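Local coordinates for protein succinylglutamate desuccinylase/aspartoacylase (Shewanella frigidimarina, PDB 3LWU) that binds a zinc ion and probably acts as a metal-dependent hydrolase of the succinylglutamate desuccinylase/aspartoacylase family, at residues L39-Y44 and P93-L98; E301-Y306 and T383-L388; Q84-I89 and V290-V295; L337-R342 and Q350-I355; P237-T242 and F252-S257. One frame throughout, in Å; residues are numbered along the deposited sequence.

Contact 1. Residues L39-Y44 and P93-L98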
# COMPACT_ATOMS: atom_id res chain seq x y z
N LEU A 39 -1.39 -7.22 20.33
CA LEU A 39 -0.21 -6.43 19.98
C LEU A 39 0.52 -6.16 21.28
O LEU A 39 -0.02 -5.47 22.18
CB LEU A 39 -0.62 -5.11 19.31
CG LEU A 39 -1.17 -5.25 17.88
CD1 LEU A 39 -1.85 -3.88 17.42
CD2 LEU A 39 -0.04 -5.70 16.92
N THR A 40 1.72 -6.69 21.41
CA THR A 40 2.48 -6.55 22.63
C THR A 40 3.87 -5.92 22.40
O THR A 40 4.45 -6.01 21.29
CB THR A 40 2.61 -7.93 23.36
OG1 THR A 40 3.41 -8.77 22.56
CG2 THR A 40 1.27 -8.63 23.55
N VAL A 41 4.36 -5.24 23.43
CA VAL A 41 5.67 -4.63 23.47
C VAL A 41 6.43 -5.26 24.62
O VAL A 41 5.91 -5.33 25.72
CB VAL A 41 5.56 -3.12 23.72
CG1 VAL A 41 6.93 -2.49 23.92
CG2 VAL A 41 4.78 -2.47 22.55
N PRO A 42 7.68 -5.72 24.37
CA PRO A 42 8.51 -6.29 25.42
C PRO A 42 9.15 -5.16 26.25
O PRO A 42 9.57 -4.17 25.70
CB PRO A 42 9.57 -7.07 24.64
CG PRO A 42 9.67 -6.39 23.32
CD PRO A 42 8.32 -5.79 23.04
N ILE A 43 9.17 -5.34 27.56
CA ILE A 43 9.68 -4.38 28.51
C ILE A 43 10.78 -5.08 29.33
O ILE A 43 10.62 -6.21 29.82
CB ILE A 43 8.54 -3.83 29.44
CG1 ILE A 43 7.39 -3.20 28.59
CG2 ILE A 43 9.06 -2.84 30.47
CD1 ILE A 43 7.76 -1.95 27.83
N TYR A 44 11.92 -4.38 29.44
CA TYR A 44 13.07 -4.83 30.19
C TYR A 44 13.32 -3.76 31.23
O TYR A 44 13.33 -2.56 30.92
CB TYR A 44 14.31 -4.94 29.28
CG TYR A 44 14.18 -5.98 28.21
CD1 TYR A 44 14.36 -7.32 28.50
CD2 TYR A 44 13.81 -5.64 26.91
CE1 TYR A 44 14.22 -8.32 27.49
CE2 TYR A 44 13.65 -6.64 25.91
CZ TYR A 44 13.87 -7.97 26.22
OH TYR A 44 13.77 -8.94 25.25
N PRO A 93 11.94 -1.73 23.55
CA PRO A 93 12.22 -1.82 22.13
C PRO A 93 10.99 -2.33 21.38
O PRO A 93 10.02 -2.75 22.00
CB PRO A 93 13.37 -2.82 22.07
CG PRO A 93 13.11 -3.72 23.18
CD PRO A 93 12.52 -2.87 24.28
N LEU A 94 11.02 -2.28 20.06
CA LEU A 94 9.90 -2.81 19.25
C LEU A 94 8.56 -2.25 19.76
O LEU A 94 7.62 -3.00 19.99
CB LEU A 94 9.91 -4.35 19.29
CG LEU A 94 11.17 -5.06 18.79
CD1 LEU A 94 11.12 -6.59 19.16
CD2 LEU A 94 11.49 -4.91 17.26
N ALA A 95 8.48 -0.94 19.93
CA ALA A 95 7.37 -0.35 20.66
C ALA A 95 6.11 -0.17 19.84
O ALA A 95 5.10 0.22 20.39
CB ALA A 95 7.80 1.01 21.29
N ASN A 96 6.15 -0.43 18.53
CA ASN A 96 4.97 -0.34 17.72
C ASN A 96 4.87 -1.53 16.80
O ASN A 96 5.14 -1.43 15.58
CB ASN A 96 4.95 0.98 16.94
CG ASN A 96 3.69 1.13 16.07
OD1 ASN A 96 2.80 0.28 16.14
ND2 ASN A 96 3.60 2.22 15.27
N PRO A 97 4.50 -2.70 17.35
CA PRO A 97 4.50 -3.91 16.52
C PRO A 97 3.65 -3.80 15.26
O PRO A 97 4.05 -4.32 14.19
CB PRO A 97 4.01 -5.01 17.48
CG PRO A 97 3.39 -4.27 18.61
CD PRO A 97 4.16 -3.00 18.74
N LEU A 98 2.54 -3.07 15.32
CA LEU A 98 1.67 -2.92 14.12
C LEU A 98 2.45 -2.24 13.01
O LEU A 98 2.49 -2.73 11.89
CB LEU A 98 0.38 -2.13 14.43
CG LEU A 98 -0.64 -1.85 13.32
CD1 LEU A 98 -1.14 -3.05 12.54
CD2 LEU A 98 -1.82 -1.14 13.99
O HOH W 1 6.70 -5.65 19.79
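V41 spreads its two methyl groups over the backbone of P93-A95. CG1 of V41 rests 3.6 Å from P93 O, and V41 CG2 lies 3.5 Å from A95 O, the same methyl also touching P97 CD. With CG1 anti to the backbone N (chi1 174°), CG2 is turned to the N side of V41, where the proline ring comes in. Cutting V41 back to an alanine would remove both methyls and would probably open a gap between the strand and A95 and P97. L39 forks over the start of helix 97-100: its CD2 touches P97 CG at 4.1 Å, while its CD1 lies against L98 CB. The P97 ring in turn sets its CG 3.4 Å from T40 O. At the other end the Y44 ring offers its edge, with Y44 CE2 4.0 Å from P93 CG and the two side chains crossing at about a right angle; the Y44 hydroxyl is held by I343 O and Y346 N of the second subunit. Strand 38-46 pairs with strand 89-92, and P93-L98 carries that chain onward, antiparallel to L39-Y44, into helix 97-100, which N96 N-caps. The A95 side chain lies about 9 Å from that of the zinc ligand H192. Three prolines without an N-H, P42, P93 and P97, take part, consistent with a contact made by apolar packing; the polar link is a water that donates to T40 O (2.7 Å) and to L94 O (2.8 Å), joining the two carbonyls without direct strand pairing.

Contact 2. Residues E301-Y306 and T383-L388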
# COMPACT_ATOMS: atom_id res chain seq x y z
N GLU A 301 33.20 17.27 17.34
CA GLU A 301 32.59 18.57 17.18
C GLU A 301 31.07 18.43 17.20
O GLU A 301 30.52 17.55 16.54
CB GLU A 301 33.08 19.21 15.90
CG GLU A 301 34.50 19.70 16.04
CD GLU A 301 35.13 20.12 14.72
OE1 GLU A 301 34.67 19.70 13.64
OE2 GLU A 301 36.12 20.88 14.77
N ARG A 302 30.42 19.28 18.01
CA ARG A 302 28.99 19.29 18.16
C ARG A 302 28.42 20.65 17.77
O ARG A 302 28.99 21.66 18.15
CB ARG A 302 28.64 18.97 19.61
CG ARG A 302 28.89 17.54 19.99
CD ARG A 302 28.41 17.24 21.40
NE ARG A 302 28.66 15.85 21.79
CZ ARG A 302 29.83 15.34 22.15
NH1 ARG A 302 30.94 16.08 22.19
NH2 ARG A 302 29.91 14.06 22.49
N PHE A 303 27.31 20.66 17.00
CA PHE A 303 26.67 21.90 16.53
C PHE A 303 25.18 21.86 16.80
O PHE A 303 24.62 20.81 17.12
CB PHE A 303 26.88 22.16 15.02
CG PHE A 303 28.32 22.12 14.56
CD1 PHE A 303 28.95 20.90 14.30
CD2 PHE A 303 29.04 23.30 14.36
CE1 PHE A 303 30.29 20.85 13.86
CE2 PHE A 303 30.39 23.27 13.93
CZ PHE A 303 31.01 22.05 13.68
N GLY A 304 24.53 23.01 16.69
CA GLY A 304 23.07 23.11 16.85
C GLY A 304 22.47 24.20 15.98
O GLY A 304 23.21 25.02 15.45
N CYS A 305 21.14 24.17 15.81
CA CYS A 305 20.37 25.31 15.32
C CYS A 305 19.01 25.33 15.99
O CYS A 305 18.56 24.34 16.54
CB CYS A 305 20.20 25.29 13.80
SG CYS A 305 18.97 24.21 13.16
N TYR A 306 18.36 26.48 15.98
CA TYR A 306 17.02 26.56 16.54
C TYR A 306 16.09 25.91 15.51
O TYR A 306 16.41 25.90 14.32
CB TYR A 306 16.64 28.02 16.84
CG TYR A 306 17.48 28.62 17.95
CD1 TYR A 306 17.18 28.37 19.27
CD2 TYR A 306 18.61 29.39 17.67
CE1 TYR A 306 17.96 28.86 20.29
CE2 TYR A 306 19.39 29.91 18.68
CZ TYR A 306 19.06 29.64 20.00
OH TYR A 306 19.81 30.14 21.03
N THR A 383 20.06 25.65 8.97
CA THR A 383 20.65 26.93 8.61
C THR A 383 21.00 27.67 9.92
O THR A 383 20.54 27.29 10.99
CB THR A 383 19.67 27.78 7.73
OG1 THR A 383 18.48 28.05 8.47
CG2 THR A 383 19.26 27.02 6.47
N ASN A 384 21.82 28.70 9.83
CA ASN A 384 22.24 29.46 11.01
C ASN A 384 22.77 28.51 12.10
O ASN A 384 22.37 28.57 13.26
CB ASN A 384 21.07 30.32 11.50
CG ASN A 384 20.68 31.39 10.48
OD1 ASN A 384 21.54 31.98 9.84
ND2 ASN A 384 19.41 31.64 10.33
N VAL A 385 23.67 27.61 11.68
CA VAL A 385 24.24 26.60 12.55
C VAL A 385 25.37 27.24 13.34
O VAL A 385 26.01 28.16 12.88
CB VAL A 385 24.77 25.41 11.71
CG1 VAL A 385 25.41 24.34 12.57
CG2 VAL A 385 23.65 24.79 10.90
N PHE A 386 25.57 26.76 14.56
CA PHE A 386 26.64 27.23 15.44
C PHE A 386 27.18 26.09 16.32
O PHE A 386 26.47 25.12 16.57
CB PHE A 386 26.12 28.36 16.33
CG PHE A 386 24.79 28.06 16.99
CD1 PHE A 386 24.73 27.33 18.17
CD2 PHE A 386 23.61 28.53 16.44
CE1 PHE A 386 23.51 27.07 18.78
CE2 PHE A 386 22.38 28.28 17.05
CZ PHE A 386 22.33 27.53 18.22
N PRO A 387 28.44 26.20 16.78
CA PRO A 387 28.95 25.22 17.74
C PRO A 387 28.19 25.28 19.06
O PRO A 387 27.87 26.35 19.52
CB PRO A 387 30.42 25.65 17.95
CG PRO A 387 30.74 26.52 16.75
CD PRO A 387 29.45 27.23 16.47
N LEU A 388 27.86 24.12 19.63
CA LEU A 388 27.18 24.02 20.92
C LEU A 388 28.14 24.42 22.00
O LEU A 388 27.75 25.05 23.00
CB LEU A 388 26.76 22.57 21.24
CG LEU A 388 25.45 21.99 20.72
CD1 LEU A 388 25.21 20.61 21.38
CD2 LEU A 388 24.29 22.93 20.97
O HOH W 2 19.84 28.67 14.58
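One face of the F386 ring is covered by G304 O, 3.5 Å from the plane and over the ring centre. The position of F386 CG between its own backbone N and carbonyl carbon (chi1 47°) folds the ring back across the strand, where it meets a residue without a side chain. Y306 meets the same ring obliquely, the planes 49° apart and Y306 CE2 3.8 Å from F386 CE2. The F303 ring has F386 O at its edge, near its plane, and F303 CB packs 3.6 Å from V385 CG1. Between these rings runs a short antiparallel pairing: G304 N donates to F386 O at 2.9 Å, and F386 N returns a bond of 3.1 Å to G304 O. L388 N then reaches R302 O at 3.1 Å, approaching from above the carbonyl plane, while L388 CG sits 3.9 Å from F303 O. Strand 218-222 pairs with the other edge of strand 303-306, so residues 386-387 add a short strand near the C-terminus. G304 O thus serves twice, as acceptor for F386 N and as the atom over the face of that residue's ring, and three backbone bonds fix the register while the aromatic groups pack around it.

Contact 3. Residues Q84-I89 and V290-V295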
# COMPACT_ATOMS: atom_id res chain seq x y z
N GLN A 84 26.93 -0.47 37.49
CA GLN A 84 26.04 -0.47 38.63
C GLN A 84 24.90 0.54 38.42
O GLN A 84 25.14 1.76 38.37
CB GLN A 84 26.80 -0.15 39.90
CG GLN A 84 25.90 -0.03 41.10
CD GLN A 84 26.68 -0.08 42.37
OE1 GLN A 84 27.37 0.89 42.74
NE2 GLN A 84 26.58 -1.20 43.07
N VAL A 85 23.67 0.02 38.34
CA VAL A 85 22.51 0.82 38.06
C VAL A 85 21.95 1.37 39.37
O VAL A 85 21.53 0.61 40.25
CB VAL A 85 21.45 -0.01 37.28
CG1 VAL A 85 20.23 0.85 36.93
CG2 VAL A 85 22.05 -0.59 35.96
N LEU A 86 21.95 2.68 39.50
CA LEU A 86 21.47 3.35 40.71
C LEU A 86 19.98 3.67 40.58
O LEU A 86 19.22 3.51 41.55
CB LEU A 86 22.27 4.61 41.00
CG LEU A 86 23.79 4.42 41.19
CD1 LEU A 86 24.47 5.78 41.40
CD2 LEU A 86 24.10 3.46 42.36
N GLY A 87 19.56 4.11 39.40
CA GLY A 87 18.17 4.45 39.17
C GLY A 87 17.52 3.48 38.21
O GLY A 87 18.18 2.92 37.35
N ASP A 88 16.21 3.30 38.33
CA ASP A 88 15.50 2.36 37.46
C ASP A 88 15.70 2.75 35.99
O ASP A 88 15.62 3.93 35.63
CB ASP A 88 13.99 2.33 37.78
CG ASP A 88 13.65 1.61 39.08
OD1 ASP A 88 14.49 0.89 39.68
OD2 ASP A 88 12.48 1.74 39.49
N ILE A 89 15.93 1.74 35.13
CA ILE A 89 15.99 1.92 33.68
C ILE A 89 15.04 0.95 33.07
O ILE A 89 15.14 -0.26 33.27
CB ILE A 89 17.39 1.68 33.09
CG1 ILE A 89 18.41 2.59 33.79
CG2 ILE A 89 17.42 1.96 31.53
CD1 ILE A 89 19.87 2.35 33.38
N VAL A 290 22.47 8.14 37.07
CA VAL A 290 21.63 6.95 36.91
C VAL A 290 22.50 5.71 37.10
O VAL A 290 22.03 4.68 37.55
CB VAL A 290 20.92 6.90 35.52
CG1 VAL A 290 20.15 5.59 35.32
CG2 VAL A 290 19.99 8.10 35.36
N ILE A 291 23.78 5.80 36.73
CA ILE A 291 24.73 4.74 36.99
C ILE A 291 25.86 5.25 37.87
O ILE A 291 26.08 6.47 37.94
CB ILE A 291 25.29 4.10 35.68
CG1 ILE A 291 26.03 5.11 34.80
CG2 ILE A 291 24.16 3.35 34.92
CD1 ILE A 291 26.88 4.44 33.69
N ALA A 292 26.58 4.34 38.53
CA ALA A 292 27.62 4.76 39.50
C ALA A 292 28.91 5.24 38.83
O ALA A 292 29.59 6.14 39.32
CB ALA A 292 27.90 3.64 40.50
N GLU A 293 29.23 4.65 37.69
CA GLU A 293 30.47 4.94 37.00
C GLU A 293 30.47 6.30 36.28
O GLU A 293 29.42 6.81 35.86
CB GLU A 293 30.79 3.82 36.01
CG GLU A 293 31.07 2.48 36.71
CD GLU A 293 29.79 1.69 37.05
OE1 GLU A 293 28.68 2.10 36.67
OE2 GLU A 293 29.89 0.64 37.71
N LYS A 294 31.66 6.88 36.17
CA LYS A 294 31.91 8.02 35.33
C LYS A 294 32.16 7.50 33.92
O LYS A 294 33.12 6.81 33.69
CB LYS A 294 33.11 8.82 35.82
CG LYS A 294 33.34 10.13 35.05
CD LYS A 294 34.07 11.17 35.92
CE LYS A 294 34.52 12.38 35.09
NZ LYS A 294 35.80 12.10 34.32
N VAL A 295 31.26 7.81 32.99
CA VAL A 295 31.48 7.50 31.59
C VAL A 295 31.56 8.84 30.87
O VAL A 295 30.60 9.62 30.91
CB VAL A 295 30.34 6.70 31.04
CG1 VAL A 295 30.57 6.44 29.51
CG2 VAL A 295 30.16 5.39 31.87
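V290 O is gripped by two consecutive N-H groups of Q84-I89, L86 N at 2.8 Å and G87 N at 3.1 Å. The arrangement is a loop-to-loop junction built round a single beta bridge, V85 with I291: the chain between helix 68-80 and strand 89-92 runs beside the one that follows helix 271-287. A third backbone bond, from A292 N to Q84 O at 3.0 Å, comes in nearly end-on to its carbonyl. E293 closes the outer end of the junction. A bend at chi2 (84°) swings its carboxylate back to Q84, and both oxygens share one N-H through their syn lone pairs, Q84 N lying 3.2 Å from E293 OE2 as well as from OE1. A leucine in place of E293 would probably leave Q84 N without this acceptor and the outer end of the junction held less firmly. S286, near the end of helix 271-287, bonds through its hydroxyl to E293 O and V295 N, tying residues 293-295 to that helix.

Apolar contacts accompany the backbone bonds. The branched end of L86 lies along the I291-A292 peptide, with its CD1 3.8 Å from A292 CA. I89 and V290 both touch L285 of helix 271-287, and I89 and I291 also touch L80 at the end of helix 68-80, so the junction joins the ends of two helices. There the side chains of I89 and V290 cross at a slant, both CG1 and CD1 of I89 standing 3.8 Å from V290 CG1.

Contact 4. Residues L337-R342 and Q350-I355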
# COMPACT_ATOMS: atom_id res chain seq x y z
N LEU A 337 22.89 20.68 -4.30
CA LEU A 337 22.16 19.86 -3.38
C LEU A 337 21.71 18.56 -4.08
O LEU A 337 22.01 17.48 -3.62
CB LEU A 337 20.94 20.61 -2.86
CG LEU A 337 20.14 19.92 -1.77
CD1 LEU A 337 20.85 20.10 -0.39
CD2 LEU A 337 18.71 20.51 -1.76
N VAL A 338 20.99 18.71 -5.19
CA VAL A 338 20.60 17.57 -6.05
C VAL A 338 20.81 17.91 -7.52
O VAL A 338 20.92 19.09 -7.90
CB VAL A 338 19.12 17.18 -5.89
CG1 VAL A 338 18.83 16.83 -4.46
CG2 VAL A 338 18.20 18.25 -6.40
N ASN A 339 20.92 16.88 -8.35
CA ASN A 339 20.70 17.00 -9.77
C ASN A 339 19.37 16.33 -10.11
O ASN A 339 19.07 15.26 -9.61
CB ASN A 339 21.85 16.38 -10.55
CG ASN A 339 23.20 17.02 -10.19
OD1 ASN A 339 23.30 18.23 -10.13
ND2 ASN A 339 24.23 16.22 -9.97
N ILE A 340 18.57 16.97 -10.94
CA ILE A 340 17.34 16.36 -11.43
C ILE A 340 17.52 15.92 -12.86
O ILE A 340 17.90 16.72 -13.72
CB ILE A 340 16.18 17.37 -11.37
CG1 ILE A 340 16.08 17.99 -9.97
CG2 ILE A 340 14.87 16.70 -11.77
CD1 ILE A 340 14.89 18.97 -9.81
N LEU A 341 17.27 14.65 -13.11
CA LEU A 341 17.29 14.07 -14.43
C LEU A 341 15.85 13.99 -14.94
O LEU A 341 14.97 13.44 -14.27
CB LEU A 341 17.90 12.67 -14.39
CG LEU A 341 17.85 11.80 -15.67
CD1 LEU A 341 18.67 12.46 -16.75
CD2 LEU A 341 18.35 10.33 -15.42
N ARG A 342 15.63 14.53 -16.13
CA ARG A 342 14.35 14.43 -16.82
C ARG A 342 14.56 13.85 -18.22
O ARG A 342 14.67 14.57 -19.23
CB ARG A 342 13.65 15.79 -16.86
CG ARG A 342 13.09 16.26 -15.49
CD ARG A 342 11.88 15.40 -15.11
NE ARG A 342 10.82 15.66 -16.08
CZ ARG A 342 9.94 16.65 -15.99
NH1 ARG A 342 9.88 17.41 -14.91
NH2 ARG A 342 9.08 16.85 -16.97
N GLN A 350 16.55 21.26 -20.13
CA GLN A 350 15.70 20.79 -19.02
C GLN A 350 15.98 19.33 -18.62
O GLN A 350 15.50 18.87 -17.58
CB GLN A 350 14.18 20.92 -19.36
CG GLN A 350 13.57 22.36 -19.36
CD GLN A 350 12.08 22.42 -18.91
OE1 GLN A 350 11.20 21.77 -19.49
NE2 GLN A 350 11.81 23.20 -17.88
N ALA A 351 16.72 18.60 -19.47
CA ALA A 351 16.98 17.16 -19.22
C ALA A 351 17.80 16.89 -17.95
O ALA A 351 17.65 15.86 -17.33
CB ALA A 351 17.63 16.51 -20.42
N TYR A 352 18.66 17.83 -17.59
CA TYR A 352 19.56 17.67 -16.46
C TYR A 352 19.79 19.02 -15.82
O TYR A 352 20.19 19.96 -16.49
CB TYR A 352 20.89 17.10 -16.94
CG TYR A 352 21.77 16.53 -15.85
CD1 TYR A 352 21.33 15.48 -15.08
CD2 TYR A 352 23.05 17.03 -15.60
CE1 TYR A 352 22.12 14.93 -14.09
CE2 TYR A 352 23.86 16.47 -14.59
CZ TYR A 352 23.38 15.41 -13.85
OH TYR A 352 24.13 14.79 -12.83
N GLN A 353 19.54 19.13 -14.52
CA GLN A 353 19.56 20.43 -13.87
C GLN A 353 20.15 20.25 -12.47
O GLN A 353 19.65 19.42 -11.69
CB GLN A 353 18.12 21.02 -13.83
CG GLN A 353 18.01 22.38 -13.11
CD GLN A 353 16.55 22.94 -12.98
OE1 GLN A 353 15.56 22.20 -12.88
NE2 GLN A 353 16.45 24.26 -12.96
N ALA A 354 21.19 21.04 -12.18
CA ALA A 354 21.78 21.14 -10.84
C ALA A 354 20.92 22.07 -10.03
O ALA A 354 20.56 23.11 -10.52
CB ALA A 354 23.25 21.71 -10.92
N ILE A 355 20.57 21.69 -8.81
CA ILE A 355 19.78 22.56 -7.94
C ILE A 355 20.65 22.89 -6.74
O ILE A 355 21.15 21.96 -6.09
CB ILE A 355 18.49 21.87 -7.40
CG1 ILE A 355 17.55 21.46 -8.53
CG2 ILE A 355 17.72 22.84 -6.44
CD1 ILE A 355 17.04 22.62 -9.36
O HOH W 3 16.04 18.30 -15.17
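I355 fills the apolar centre of this hairpin, its CG1 lying 3.9 Å from V338 CG2 and equally 3.9 Å from I340 CD1. The V338 and I355 side chains run side by side in the same direction, whereas I340 meets I355 at a slant; F313 of strand 310-314 touches I355 as well. On the other face the Y352 side chain lies against N339 and L341 of the opposing strand. A chi1 of -164° turns the Y352 ring away from its own N and across to N339, where Y352 CE1 comes 3.8 Å from N339 CB, while L341 CA lies at the ring edge. L341 and A351 pack on Y74 of the second subunit.

Backbone bonds tie the strands between these faces. I340 N donates to Q353 O at 2.8 Å, Q353 N answers to I340 O, and I355 N reaches V338 O at 2.8 Å. At one end a classic beta bulge sets two residues, L337 and V338, opposite I355: L337 N holds I355 O at 2.8 Å, and V338 N adds a weak bond. At the other end R342 N meets A351 O at 2.7 Å in a bond that is straight at 179°. R342 bends its guanidinium away to D344 and to E32 of the fourth subunit. The register is therefore set by the backbone, while the face of V338, I340 and I355 packs largely apolar groups within the chain and the opposite face and the arginine reach other subunits.

Contact 5. Residues P237-T242 and F252-S257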
# COMPACT_ATOMS: atom_id res chain seq x y z
N PRO A 237 4.24 19.45 30.10
CA PRO A 237 3.55 19.74 31.37
C PRO A 237 4.51 20.16 32.44
O PRO A 237 4.17 21.06 33.25
CB PRO A 237 2.92 18.39 31.73
CG PRO A 237 2.89 17.61 30.46
CD PRO A 237 4.11 18.04 29.73
N TRP A 238 5.71 19.55 32.47
CA TRP A 238 6.70 19.94 33.47
C TRP A 238 7.26 21.33 33.20
O TRP A 238 7.48 22.07 34.14
CB TRP A 238 7.81 18.91 33.61
CG TRP A 238 7.34 17.59 34.13
CD1 TRP A 238 7.03 16.50 33.40
CD2 TRP A 238 7.15 17.22 35.49
NE1 TRP A 238 6.63 15.48 34.20
CE2 TRP A 238 6.69 15.90 35.50
CE3 TRP A 238 7.31 17.89 36.70
CZ2 TRP A 238 6.41 15.22 36.67
CZ3 TRP A 238 7.01 17.21 37.87
CH2 TRP A 238 6.58 15.88 37.84
N TRP A 239 7.49 21.67 31.93
CA TRP A 239 7.97 23.01 31.53
C TRP A 239 6.96 24.05 31.96
O TRP A 239 7.31 25.06 32.58
CB TRP A 239 8.20 23.08 30.00
CG TRP A 239 9.23 24.12 29.58
CD1 TRP A 239 9.68 25.20 30.32
CD2 TRP A 239 9.95 24.19 28.32
NE1 TRP A 239 10.61 25.91 29.61
CE2 TRP A 239 10.80 25.33 28.38
CE3 TRP A 239 9.94 23.41 27.14
CZ2 TRP A 239 11.66 25.69 27.31
CZ3 TRP A 239 10.79 23.79 26.07
CH2 TRP A 239 11.64 24.91 26.18
N GLN A 240 5.68 23.77 31.67
CA GLN A 240 4.58 24.65 32.06
C GLN A 240 4.56 24.87 33.57
O GLN A 240 4.46 26.02 34.01
CB GLN A 240 3.21 24.10 31.65
CG GLN A 240 2.88 24.17 30.18
CD GLN A 240 1.84 23.10 29.79
OE1 GLN A 240 0.99 22.70 30.62
NE2 GLN A 240 1.92 22.59 28.54
N LEU A 241 4.65 23.78 34.34
CA LEU A 241 4.60 23.87 35.80
C LEU A 241 5.73 24.75 36.31
O LEU A 241 5.51 25.64 37.12
CB LEU A 241 4.68 22.50 36.45
CG LEU A 241 4.79 22.42 37.98
CD1 LEU A 241 3.62 23.08 38.68
CD2 LEU A 241 4.89 20.97 38.40
N THR A 242 6.93 24.52 35.80
CA THR A 242 8.10 25.27 36.23
C THR A 242 8.01 26.79 35.92
O THR A 242 8.27 27.61 36.80
CB THR A 242 9.40 24.71 35.60
OG1 THR A 242 9.47 23.29 35.81
CG2 THR A 242 10.63 25.39 36.20
N PHE A 252 12.81 26.60 40.54
CA PHE A 252 13.50 25.30 40.48
C PHE A 252 13.66 24.95 39.00
O PHE A 252 13.00 25.55 38.14
CB PHE A 252 12.75 24.17 41.21
CG PHE A 252 11.29 24.06 40.85
CD1 PHE A 252 10.88 23.45 39.65
CD2 PHE A 252 10.31 24.54 41.73
CE1 PHE A 252 9.52 23.35 39.31
CE2 PHE A 252 8.95 24.43 41.40
CZ PHE A 252 8.55 23.82 40.17
N SER A 253 14.54 24.01 38.69
CA SER A 253 14.74 23.65 37.29
C SER A 253 13.76 22.54 36.86
O SER A 253 13.26 21.78 37.70
CB SER A 253 16.19 23.23 37.05
OG SER A 253 16.58 22.28 38.02
N VAL A 254 13.50 22.46 35.56
CA VAL A 254 12.48 21.55 35.07
C VAL A 254 12.86 20.13 35.56
O VAL A 254 13.97 19.68 35.31
CB VAL A 254 12.32 21.64 33.55
CG1 VAL A 254 11.16 20.75 33.09
CG2 VAL A 254 12.09 23.10 33.12
N PRO A 255 11.98 19.46 36.31
CA PRO A 255 12.31 18.16 36.92
C PRO A 255 12.44 16.99 35.93
O PRO A 255 12.97 15.97 36.30
CB PRO A 255 11.11 17.89 37.85
CG PRO A 255 10.41 19.21 37.98
CD PRO A 255 10.63 19.91 36.69
N VAL A 256 11.94 17.12 34.71
CA VAL A 256 12.01 16.03 33.76
C VAL A 256 12.84 16.48 32.56
O VAL A 256 12.86 17.67 32.22
CB VAL A 256 10.59 15.54 33.38
CG1 VAL A 256 10.60 14.64 32.19
CG2 VAL A 256 9.96 14.80 34.59
N SER A 257 13.57 15.53 32.00
CA SER A 257 14.30 15.70 30.75
C SER A 257 13.73 14.75 29.72
O SER A 257 13.53 13.58 30.03
CB SER A 257 15.80 15.38 30.98
OG SER A 257 16.42 16.42 31.73
O HOH W 4 10.17 27.32 39.04
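V256 sets CG2 over the five-membered ring of W238, a CH-pi contact 3.5 Å from V256 CG2 to the ring centroid and 12° off the normal. P255 meets the benzo part of the same indole, its CG 3.6 Å from W238 CE3. V254 divides its methyls between two tryptophans: its CG1 is 3.9 Å from W238 CB, and its CG2 meets W239 CD1. One turn on, T242 faces F252, whose ring brings CE1 to 3.5 Å from T242 OG1; a chi1 of 49° folds the F252 ring back over its own backbone and nearer to T242.

T242 is itself held in place: its OG1 donates to W238 O at 2.9 Å, and T242 N bonds to the same oxygen from the opposite face of the carbonyl plane. A water accepts from F252 N (3.1 Å), donates to T242 O, and lies over one face of the F252 ring.

Beyond this shell, helix 143-160 gives edge-to-face partners to two of the rings, F147 for F252 and Y150 for W238, while Y206 does the same for W239. Residues 252-257 thus double back along helix 230-247 and lead into strand 257-263, with P255 and V256 also touching helix 143-160.

In the fold
Contact 1 is the most buried of the five, joining strand 38-46 to the chain that leaves strand 89-92, near the zinc ligands; its chemistry is apolar, with a water as go-between. Contact 3 lies at the other end of that strand, toward the surface, and relies on backbone bonds and a carboxylate. Contact 5, about 9 Å from contact 3 between nearest atoms, is a helix-side packing of aromatic and aliphatic groups. Contacts 2 and 4 are both antiparallel backbone pairings, but contact 2 adds the short strand 386-387 to strand 303-306, whereas contact 4 is a remote hairpin that, like contact 1, touches the second subunit.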